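Local coordinates for protein thermophilic dibenzothiophene desulfurization enzyme C (Paenibacillus sp. A11-2, PDB 5XDC) that probably oxidises dibenzothiophene at its sulfur to the 5-oxide and 5,5-dioxide, spending reduced FMN and molecular oxygen, as a tetrameric flavin monooxygenase, at residues 74-78 / 253-258; 55-59 / 70-74; 316-320 / 337-341; 262-267 / 352-356. All blocks are in the same frame, centred on the assembly; numbering follows the deposited sequence.

Interaction 1. Residues 74-78 / 253-258; sequences YEAIA and LIFTHL
Helices 70-83 and 247-276 run roughly the same way where Tyr74 meets His257, their short segments 74-78 and 253-258 crossing at -39° with axes 8.6 Å apart and Ala78 set against His257. The two rings form an offset stack, planes 24° apart and centroids separated by 4.7 Å. The slip places Tyr74 CB, rather than its ring, over the centre of the imidazole face, 3.6 Å from the His257 centroid. The imidazole cannot easily turn: ND1 donates an almost straight bond of 2.8 Å to Leu253 O one helical turn earlier, with that oxygen lying in the ring plane. His257 N also reaches Leu253 O, from the other face of the carbonyl, giving this buried acceptor two donors. The contact joins the N-terminal and C-terminal helical domains of an acyl-CoA dehydrogenase-type fold. Leu253 CD2 sits over one face of the Tyr74 ring toward its rim, a CH-pi contact, while Ile254 N approaches the phenol edge at 3.4 Å from CE1. The phenol OH bonds to Ile250 O, one turn before Ile254. Beyond the rings, Ile77 divides its branches: CD1 touches Ile254 CG1, the two side chains set crosswise, and CG2 meets Leu258 CD2 at 3.7 Å. Ala78 CA makes a CA-H...O contact of 3.5 Å with His257 O.

Interaction 2. Residues 55-59 / 70-74; sequences LTLLI and WPTVY
Leu58 brings its CD1 methyl down on the indole of Trp70, a CH-pi contact 3.5 Å from the centroid of the six-membered ring and 19° off its normal. The methyl lies toward the rim of the indole face, nearest CZ2 at 3.3 Å, and the leucine comes in crosswise to the tryptophan. Although the CB of Trp70 points away from segment 55-59, chi1 of -83° and chi2 of 108° bring the benzo ring back under the Leu58 methyl. The remaining contacts are aliphatic. Val73 CG2, anti to its own carbonyl carbon, serves both leucines: it is 3.7 Å from Leu58 CD2 and 3.9 Å from Leu57 CB. Leu57 and Val73 lie alongside, pointing opposite ways, while Leu57 CD2 reaches Thr72 CG2 at 4.1 Å. The hydroxyl of Thr72 is engaged with Glu68, leaving its methyl to do the packing. A serine in place of Trp70 would probably leave Leu58 CD1 without the aromatic face beneath it and open a gap between the leucine and helix 70-83. No hydrogen bond joins the two segments directly; backbone bonds tie Thr56, Leu57 and Ile59 to Leu66, Glu68 and Gly67, and Ile59 N bonds Thr56 O at 3.1 Å. That last bond closes a type I beta turn from Thr56 to Ile59, which presents Leu57 and Leu58 to the first turn of helix 70-83 in the N-terminal helical domain of this acyl-CoA dehydrogenase-like fold.

Interaction 3. Residues 316-320 / 337-341; sequences VALRV and LMVQV. With SO4 (sulfate ion), chain K.
Two successive helices of the C-terminal helical domain, 293-324 and 331-363, pack antiparallel here through Val316 and Leu337. Segments 316-320 and 337-341 run at 150° to each other, with axes 10.3 Å apart. Both methyls of Val316 are used: CG1, anti to the backbone N, meets Val341 CG2 at 3.5 Å and Leu337 CD1 at 3.9 Å, while CG2 lies near the CB of Gln340. The same Leu337 CD1 methyl also touches Val320 CG2 and the CG methylene of Arg319, joining three side chains of the facing helix. Gln340 sends NE2 to Gln307 of the second subunit. Beyond this apolar strip, the Arg319 chain, bent at chi2 (55°), carries its guanidinium out to a sulfate probably left from the crystallisation liquor. NH1 bonds to sulfate O2 at 2.9 Å and NH2 to O4 at 3.0 Å; both bonds are nearly straight, and the sulfur lies in the guanidinium plane at its edge. Arg326 and Gln333 also bind the anion. The arrangement is an antiparallel helical hairpin of the acyl-CoA dehydrogenase-like C-terminal bundle, with an anion held near its turn.

Interaction 4. Residues 262-267 / 352-356; sequences IARGAL and VIELT
Val352 O is gripped twice by Thr356: OG1 donates a 2.8 Å bond and the backbone N one of 3.1 Å. With chi1 at 55°, OG1 sits between the backbone N and the carbonyl carbon, within reach of the preceding turn. The Thr356 methyl CG2 is thereby turned to the other helix, 3.9 Å from Ala266 CB. Val352 likewise directs one branch across: CG2 lies 3.7 Å from Ile262 CG2 and close to the N and CB of Ala263. Segments 262-267 and 352-356 belong to helices 247-276 and 331-363 of the acyl-CoA dehydrogenase-type C-terminal bundle and run nearly parallel, at 14°, with axes 9.5 Å apart. Ala263, with only a methyl, brings its CA within 4.9 Å of Val352 CA. Leu355 reaches across with both methyls: CD2 meets Ala266 CB at 3.6 Å and Ala263 O at 3.7 Å, while CD1 lies near Ala263 CB; it also packs on Phe302 of helix 293-324. A glycine at Leu355 would probably open a gap against Ala263 and Ala266 and leave Phe302 without this partner. Phe378 and Trp379 of helix 376-385 pack on Ala266 and Thr356, and Leu267 touches Phe402 of the second subunit.

In the fold
Interaction 1 lies deepest, about 7 Å from the chain centre, and joins the N-terminal helices to the C-terminal bundle. Interactions 2, 3 and 4 are centred about 13, 15 and 17 Å out, and Gln340 of interaction 3 and Leu267 of interaction 4 reach the second subunit. Tyr74 ties interaction 1 to interaction 2, which stays within the N-terminal domain. Interactions 3 and 4 both use helix 331-363, against an antiparallel and a nearly parallel partner. All four are largely buried, yet only interaction 3 runs out to a bound anion. Interactions 1 and 4 share helix 247-276, the former led by a ring stack, the latter wholly aliphatic across the contact. Leu253 packs on Val341 and Val320, linking interactions 1 and 3.

Interaction 1. Residues 74-78 / 253-258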
# COMPACT_ATOMS: atom_id res chain seq x y z
N TYR B 74 24.06 -18.01 -3.99
CA TYR B 74 23.04 -16.99 -3.80
C TYR B 74 23.30 -16.16 -2.55
O TYR B 74 23.13 -14.93 -2.56
CB TYR B 74 21.66 -17.65 -3.74
CG TYR B 74 21.12 -18.11 -5.08
CD1 TYR B 74 20.92 -17.21 -6.12
CD2 TYR B 74 20.79 -19.45 -5.31
CE1 TYR B 74 20.42 -17.62 -7.35
CE2 TYR B 74 20.27 -19.87 -6.52
CZ TYR B 74 20.09 -18.95 -7.54
OH TYR B 74 19.59 -19.37 -8.74
N GLU B 75 23.69 -16.80 -1.44
CA GLU B 75 23.97 -16.05 -0.22
C GLU B 75 25.15 -15.11 -0.42
O GLU B 75 25.13 -13.96 0.05
CB GLU B 75 24.22 -17.03 0.94
CG GLU B 75 24.46 -16.33 2.27
CD GLU B 75 24.41 -17.27 3.48
OE1 GLU B 75 24.71 -16.80 4.59
OE2 GLU B 75 24.09 -18.48 3.33
N ALA B 76 26.17 -15.57 -1.15
CA ALA B 76 27.34 -14.73 -1.42
C ALA B 76 26.96 -13.55 -2.31
O ALA B 76 27.46 -12.44 -2.11
CB ALA B 76 28.45 -15.56 -2.07
N ILE B 77 26.10 -13.78 -3.30
CA ILE B 77 25.63 -12.70 -4.16
C ILE B 77 24.95 -11.62 -3.33
O ILE B 77 25.22 -10.42 -3.48
CB ILE B 77 24.68 -13.24 -5.25
CG1 ILE B 77 25.44 -14.08 -6.28
CG2 ILE B 77 23.96 -12.10 -5.96
CD1 ILE B 77 24.56 -14.93 -7.16
N ALA B 78 24.01 -12.04 -2.48
CA ALA B 78 23.29 -11.07 -1.64
C ALA B 78 24.24 -10.32 -0.72
O ALA B 78 24.10 -9.11 -0.51
CB ALA B 78 22.19 -11.78 -0.84
N LEU B 253 16.46 -15.79 -10.08
CA LEU B 253 16.72 -15.85 -8.64
C LEU B 253 18.04 -15.17 -8.27
O LEU B 253 18.16 -14.66 -7.15
CB LEU B 253 16.70 -17.29 -8.14
CG LEU B 253 16.59 -17.45 -6.63
CD1 LEU B 253 15.29 -16.92 -6.10
CD2 LEU B 253 16.72 -18.93 -6.24
N ILE B 254 19.01 -15.11 -9.19
CA ILE B 254 20.18 -14.25 -8.98
C ILE B 254 19.73 -12.80 -8.79
O ILE B 254 20.14 -12.12 -7.85
CB ILE B 254 21.18 -14.38 -10.14
CG1 ILE B 254 21.86 -15.75 -10.10
CG2 ILE B 254 22.22 -13.29 -10.09
CD1 ILE B 254 22.65 -16.08 -11.38
N PHE B 255 18.87 -12.32 -9.70
CA PHE B 255 18.38 -10.95 -9.59
C PHE B 255 17.67 -10.74 -8.26
O PHE B 255 17.84 -9.70 -7.60
CB PHE B 255 17.43 -10.63 -10.74
CG PHE B 255 18.04 -10.77 -12.12
CD1 PHE B 255 19.40 -10.71 -12.31
CD2 PHE B 255 17.22 -10.91 -13.24
CE1 PHE B 255 19.96 -10.82 -13.58
CE2 PHE B 255 17.76 -11.02 -14.52
CZ PHE B 255 19.14 -10.97 -14.68
N THR B 256 16.85 -11.72 -7.86
CA THR B 256 16.13 -11.64 -6.59
C THR B 256 17.08 -11.40 -5.43
O THR B 256 16.82 -10.58 -4.55
CB THR B 256 15.34 -12.93 -6.37
OG1 THR B 256 14.38 -13.09 -7.41
CG2 THR B 256 14.59 -12.90 -5.04
N HIS B 257 18.22 -12.10 -5.42
CA HIS B 257 19.19 -11.93 -4.35
C HIS B 257 19.95 -10.60 -4.44
O HIS B 257 20.40 -10.09 -3.41
CB HIS B 257 20.13 -13.12 -4.35
CG HIS B 257 19.52 -14.34 -3.73
ND1 HIS B 257 18.69 -15.19 -4.42
CD2 HIS B 257 19.58 -14.82 -2.46
CE1 HIS B 257 18.27 -16.15 -3.61
NE2 HIS B 257 18.79 -15.95 -2.42
N LEU B 258 20.09 -10.02 -5.64
CA LEU B 258 20.58 -8.65 -5.72
C LEU B 258 19.65 -7.71 -4.98
O LEU B 258 20.09 -6.86 -4.20
CB LEU B 258 20.70 -8.20 -7.18
CG LEU B 258 21.70 -8.94 -8.08
CD1 LEU B 258 21.68 -8.35 -9.46
CD2 LEU B 258 23.11 -8.88 -7.47

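Interaction 2. Residues 55-59 / 70-74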
# COMPACT_ATOMS: atom_id res chain seq x y z
N LEU B 55 34.84 -17.19 -7.87
CA LEU B 55 34.30 -17.37 -9.22
C LEU B 55 34.21 -18.84 -9.60
O LEU B 55 33.46 -19.20 -10.51
CB LEU B 55 35.14 -16.61 -10.25
CG LEU B 55 35.22 -15.09 -10.08
CD1 LEU B 55 36.34 -14.44 -10.91
CD2 LEU B 55 33.88 -14.42 -10.44
N THR B 56 34.95 -19.72 -8.90
CA THR B 56 34.93 -21.15 -9.16
C THR B 56 33.96 -21.90 -8.24
O THR B 56 34.04 -23.12 -8.15
CB THR B 56 36.34 -21.74 -9.02
OG1 THR B 56 36.70 -21.79 -7.64
CG2 THR B 56 37.37 -20.90 -9.75
N LEU B 57 33.04 -21.19 -7.57
CA LEU B 57 32.17 -21.82 -6.58
C LEU B 57 31.47 -23.06 -7.11
O LEU B 57 31.32 -24.05 -6.39
CB LEU B 57 31.12 -20.82 -6.07
CG LEU B 57 31.57 -20.00 -4.86
CD1 LEU B 57 30.67 -18.77 -4.64
CD2 LEU B 57 31.56 -20.87 -3.59
N LEU B 58 30.98 -23.03 -8.35
CA LEU B 58 30.15 -24.11 -8.87
C LEU B 58 30.93 -25.11 -9.72
O LEU B 58 30.34 -26.11 -10.16
CB LEU B 58 28.99 -23.55 -9.70
CG LEU B 58 27.93 -22.76 -8.92
CD1 LEU B 58 26.94 -22.11 -9.89
CD2 LEU B 58 27.19 -23.65 -7.93
N ILE B 59 32.21 -24.87 -9.98
CA ILE B 59 33.03 -25.85 -10.69
C ILE B 59 33.35 -26.97 -9.70
O ILE B 59 33.70 -26.71 -8.55
CB ILE B 59 34.30 -25.20 -11.25
CG1 ILE B 59 33.95 -24.19 -12.35
CG2 ILE B 59 35.28 -26.25 -11.81
CD1 ILE B 59 35.13 -23.32 -12.76
N TRP B 70 24.39 -23.93 -5.16
CA TRP B 70 23.67 -22.70 -5.46
C TRP B 70 23.23 -21.95 -4.20
O TRP B 70 23.37 -20.71 -4.18
CB TRP B 70 22.48 -23.02 -6.37
CG TRP B 70 22.85 -23.11 -7.81
CD1 TRP B 70 22.92 -24.24 -8.58
CD2 TRP B 70 23.19 -22.01 -8.66
NE1 TRP B 70 23.28 -23.91 -9.86
CE2 TRP B 70 23.46 -22.55 -9.94
CE3 TRP B 70 23.30 -20.64 -8.47
CZ2 TRP B 70 23.82 -21.76 -11.02
CZ3 TRP B 70 23.66 -19.84 -9.55
CH2 TRP B 70 23.93 -20.41 -10.80
N PRO B 71 22.74 -22.59 -3.14
CA PRO B 71 22.48 -21.83 -1.90
C PRO B 71 23.66 -20.97 -1.44
O PRO B 71 23.47 -19.81 -1.06
CB PRO B 71 22.13 -22.94 -0.89
CG PRO B 71 21.43 -23.95 -1.73
CD PRO B 71 22.19 -23.95 -3.06
N THR B 72 24.88 -21.51 -1.48
CA THR B 72 26.06 -20.73 -1.12
C THR B 72 26.28 -19.57 -2.09
O THR B 72 26.59 -18.45 -1.67
CB THR B 72 27.28 -21.64 -1.08
OG1 THR B 72 27.07 -22.63 -0.06
CG2 THR B 72 28.53 -20.86 -0.77
N VAL B 73 26.18 -19.84 -3.39
CA VAL B 73 26.33 -18.79 -4.40
C VAL B 73 25.33 -17.67 -4.15
O VAL B 73 25.70 -16.49 -4.11
CB VAL B 73 26.16 -19.39 -5.80
CG1 VAL B 73 26.14 -18.29 -6.85
CG2 VAL B 73 27.27 -20.41 -6.11
N TYR B 74 24.06 -18.01 -3.99
CA TYR B 74 23.04 -16.99 -3.80
C TYR B 74 23.30 -16.16 -2.55
O TYR B 74 23.13 -14.93 -2.56
CB TYR B 74 21.66 -17.65 -3.74
CG TYR B 74 21.12 -18.11 -5.08
CD1 TYR B 74 20.92 -17.21 -6.12
CD2 TYR B 74 20.79 -19.45 -5.31
CE1 TYR B 74 20.42 -17.62 -7.35
CE2 TYR B 74 20.27 -19.87 -6.52
CZ TYR B 74 20.09 -18.95 -7.54
OH TYR B 74 19.59 -19.37 -8.74

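Interaction 3. Residues 316-320 / 337-341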
# COMPACT_ATOMS: atom_id res chain seq x y z
N VAL B 316 13.76 -21.53 -2.10
CA VAL B 316 13.79 -21.66 -3.55
C VAL B 316 15.20 -22.02 -4.01
O VAL B 316 15.38 -22.79 -4.97
CB VAL B 316 13.27 -20.38 -4.23
CG1 VAL B 316 13.18 -20.56 -5.71
CG2 VAL B 316 11.89 -20.01 -3.68
N ALA B 317 16.22 -21.49 -3.33
CA ALA B 317 17.60 -21.77 -3.69
C ALA B 317 17.93 -23.25 -3.51
O ALA B 317 18.63 -23.85 -4.34
CB ALA B 317 18.54 -20.89 -2.86
N LEU B 318 17.42 -23.87 -2.45
CA LEU B 318 17.61 -25.31 -2.26
C LEU B 318 16.99 -26.10 -3.41
O LEU B 318 17.54 -27.12 -3.85
CB LEU B 318 17.01 -25.74 -0.92
CG LEU B 318 17.79 -25.29 0.31
CD1 LEU B 318 16.96 -25.52 1.56
CD2 LEU B 318 19.11 -26.04 0.40
N ARG B 319 15.85 -25.65 -3.92
CA ARG B 319 15.21 -26.33 -5.03
C ARG B 319 16.00 -26.16 -6.32
O ARG B 319 16.10 -27.09 -7.13
CB ARG B 319 13.78 -25.82 -5.20
CG ARG B 319 13.00 -26.51 -6.28
CD ARG B 319 12.96 -28.03 -6.09
NE ARG B 319 12.04 -28.64 -7.04
CZ ARG B 319 11.81 -29.94 -7.14
NH1 ARG B 319 12.44 -30.79 -6.35
NH2 ARG B 319 10.95 -30.40 -8.04
N VAL B 320 16.57 -24.97 -6.55
CA VAL B 320 17.48 -24.80 -7.69
C VAL B 320 18.57 -25.87 -7.65
O VAL B 320 18.88 -26.51 -8.66
CB VAL B 320 18.09 -23.39 -7.68
CG1 VAL B 320 19.26 -23.32 -8.68
CG2 VAL B 320 17.03 -22.34 -7.99
N LEU B 337 9.35 -24.42 -10.44
CA LEU B 337 10.49 -23.65 -9.96
C LEU B 337 10.39 -22.21 -10.44
O LEU B 337 10.61 -21.27 -9.65
CB LEU B 337 11.79 -24.28 -10.41
CG LEU B 337 13.02 -23.45 -10.01
CD1 LEU B 337 13.20 -23.30 -8.52
CD2 LEU B 337 14.28 -24.03 -10.65
N MET B 338 10.07 -22.00 -11.71
CA MET B 338 9.98 -20.64 -12.24
C MET B 338 8.90 -19.84 -11.52
O MET B 338 9.08 -18.65 -11.24
CB MET B 338 9.72 -20.67 -13.74
CG MET B 338 9.75 -19.29 -14.39
SD MET B 338 11.38 -18.52 -14.39
CE MET B 338 11.06 -17.05 -13.39
N VAL B 339 7.77 -20.48 -11.20
CA VAL B 339 6.73 -19.78 -10.44
C VAL B 339 7.26 -19.38 -9.06
O VAL B 339 7.01 -18.27 -8.59
CB VAL B 339 5.47 -20.65 -10.35
CG1 VAL B 339 4.45 -20.06 -9.38
CG2 VAL B 339 4.84 -20.79 -11.71
N GLN B 340 7.97 -20.29 -8.38
CA GLN B 340 8.50 -19.98 -7.06
C GLN B 340 9.53 -18.85 -7.13
O GLN B 340 9.57 -17.99 -6.25
CB GLN B 340 9.12 -21.21 -6.42
CG GLN B 340 8.13 -22.28 -5.94
CD GLN B 340 7.21 -21.83 -4.79
OE1 GLN B 340 7.67 -21.32 -3.76
NE2 GLN B 340 5.91 -22.05 -4.96
N VAL B 341 10.37 -18.86 -8.17
CA VAL B 341 11.36 -17.79 -8.35
C VAL B 341 10.67 -16.47 -8.65
O VAL B 341 11.02 -15.43 -8.08
CB VAL B 341 12.35 -18.17 -9.48
CG1 VAL B 341 13.20 -16.96 -9.89
CG2 VAL B 341 13.24 -19.32 -9.03
S SO4 K . 10.72 -34.21 -7.51
O1 SO4 K . 9.77 -34.85 -6.60
O2 SO4 K . 11.79 -33.59 -6.73
O3 SO4 K . 11.30 -35.22 -8.40
O4 SO4 K . 9.98 -33.25 -8.33

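Interaction 4. Residues 262-267 / 352-356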
# COMPACT_ATOMS: atom_id res chain seq x y z
N ILE B 262 20.51 -5.55 -1.65
CA ILE B 262 20.40 -4.09 -1.60
C ILE B 262 19.49 -3.67 -0.46
O ILE B 262 19.81 -2.75 0.30
CB ILE B 262 19.90 -3.54 -2.95
CG1 ILE B 262 20.94 -3.75 -4.05
CG2 ILE B 262 19.55 -2.06 -2.82
CD1 ILE B 262 20.41 -3.52 -5.43
N ALA B 263 18.37 -4.38 -0.29
CA ALA B 263 17.42 -4.07 0.77
C ALA B 263 18.06 -4.19 2.14
O ALA B 263 17.87 -3.34 3.01
CB ALA B 263 16.20 -4.99 0.67
N ARG B 264 18.81 -5.28 2.37
CA ARG B 264 19.46 -5.46 3.66
C ARG B 264 20.53 -4.40 3.89
O ARG B 264 20.62 -3.82 4.97
CB ARG B 264 20.06 -6.87 3.77
CG ARG B 264 20.84 -7.09 5.06
CD ARG B 264 21.04 -8.57 5.39
NE ARG B 264 19.80 -9.21 5.87
CZ ARG B 264 19.36 -9.15 7.13
NH1 ARG B 264 20.03 -8.48 8.06
NH2 ARG B 264 18.22 -9.78 7.45
N GLY B 265 21.33 -4.10 2.86
CA GLY B 265 22.34 -3.07 3.02
C GLY B 265 21.74 -1.71 3.31
O GLY B 265 22.25 -0.96 4.15
N ALA B 266 20.66 -1.37 2.62
CA ALA B 266 19.98 -0.10 2.85
C ALA B 266 19.44 -0.02 4.28
O ALA B 266 19.57 1.00 4.95
CB ALA B 266 18.85 0.06 1.84
N LEU B 267 18.80 -1.09 4.74
CA LEU B 267 18.20 -1.05 6.07
C LEU B 267 19.27 -0.90 7.14
O LEU B 267 19.11 -0.12 8.09
CB LEU B 267 17.36 -2.32 6.29
CG LEU B 267 16.24 -2.31 7.32
CD1 LEU B 267 15.27 -1.19 7.13
CD2 LEU B 267 15.51 -3.66 7.26
N VAL B 352 12.35 -3.82 -2.00
CA VAL B 352 13.54 -2.98 -2.10
C VAL B 352 13.18 -1.60 -2.62
O VAL B 352 13.75 -0.60 -2.19
CB VAL B 352 14.64 -3.65 -2.95
CG1 VAL B 352 14.30 -3.69 -4.43
CG2 VAL B 352 15.97 -2.92 -2.74
N ILE B 353 12.20 -1.51 -3.54
CA ILE B 353 11.84 -0.21 -4.10
C ILE B 353 11.16 0.66 -3.04
O ILE B 353 11.42 1.86 -2.95
CB ILE B 353 10.97 -0.39 -5.36
CG1 ILE B 353 11.77 -1.03 -6.50
CG2 ILE B 353 10.35 0.93 -5.82
CD1 ILE B 353 13.00 -0.24 -6.95
N GLU B 354 10.30 0.06 -2.20
CA GLU B 354 9.63 0.82 -1.13
C GLU B 354 10.63 1.23 -0.06
O GLU B 354 10.67 2.39 0.35
CB GLU B 354 8.52 -0.03 -0.50
CG GLU B 354 7.35 -0.27 -1.40
CD GLU B 354 6.25 -1.10 -0.74
OE1 GLU B 354 6.41 -1.49 0.44
OE2 GLU B 354 5.22 -1.35 -1.40
N LEU B 355 11.46 0.29 0.38
CA LEU B 355 12.34 0.50 1.52
C LEU B 355 13.41 1.55 1.24
O LEU B 355 13.70 2.41 2.08
CB LEU B 355 12.96 -0.86 1.86
CG LEU B 355 14.05 -1.10 2.87
CD1 LEU B 355 14.03 -2.62 3.18
CD2 LEU B 355 15.41 -0.67 2.33
N THR B 356 14.02 1.50 0.06
CA THR B 356 15.13 2.40 -0.22
C THR B 356 14.67 3.85 -0.32
O THR B 356 15.49 4.76 -0.13
CB THR B 356 15.87 1.99 -1.49
OG1 THR B 356 14.96 1.91 -2.60
CG2 THR B 356 16.56 0.65 -1.29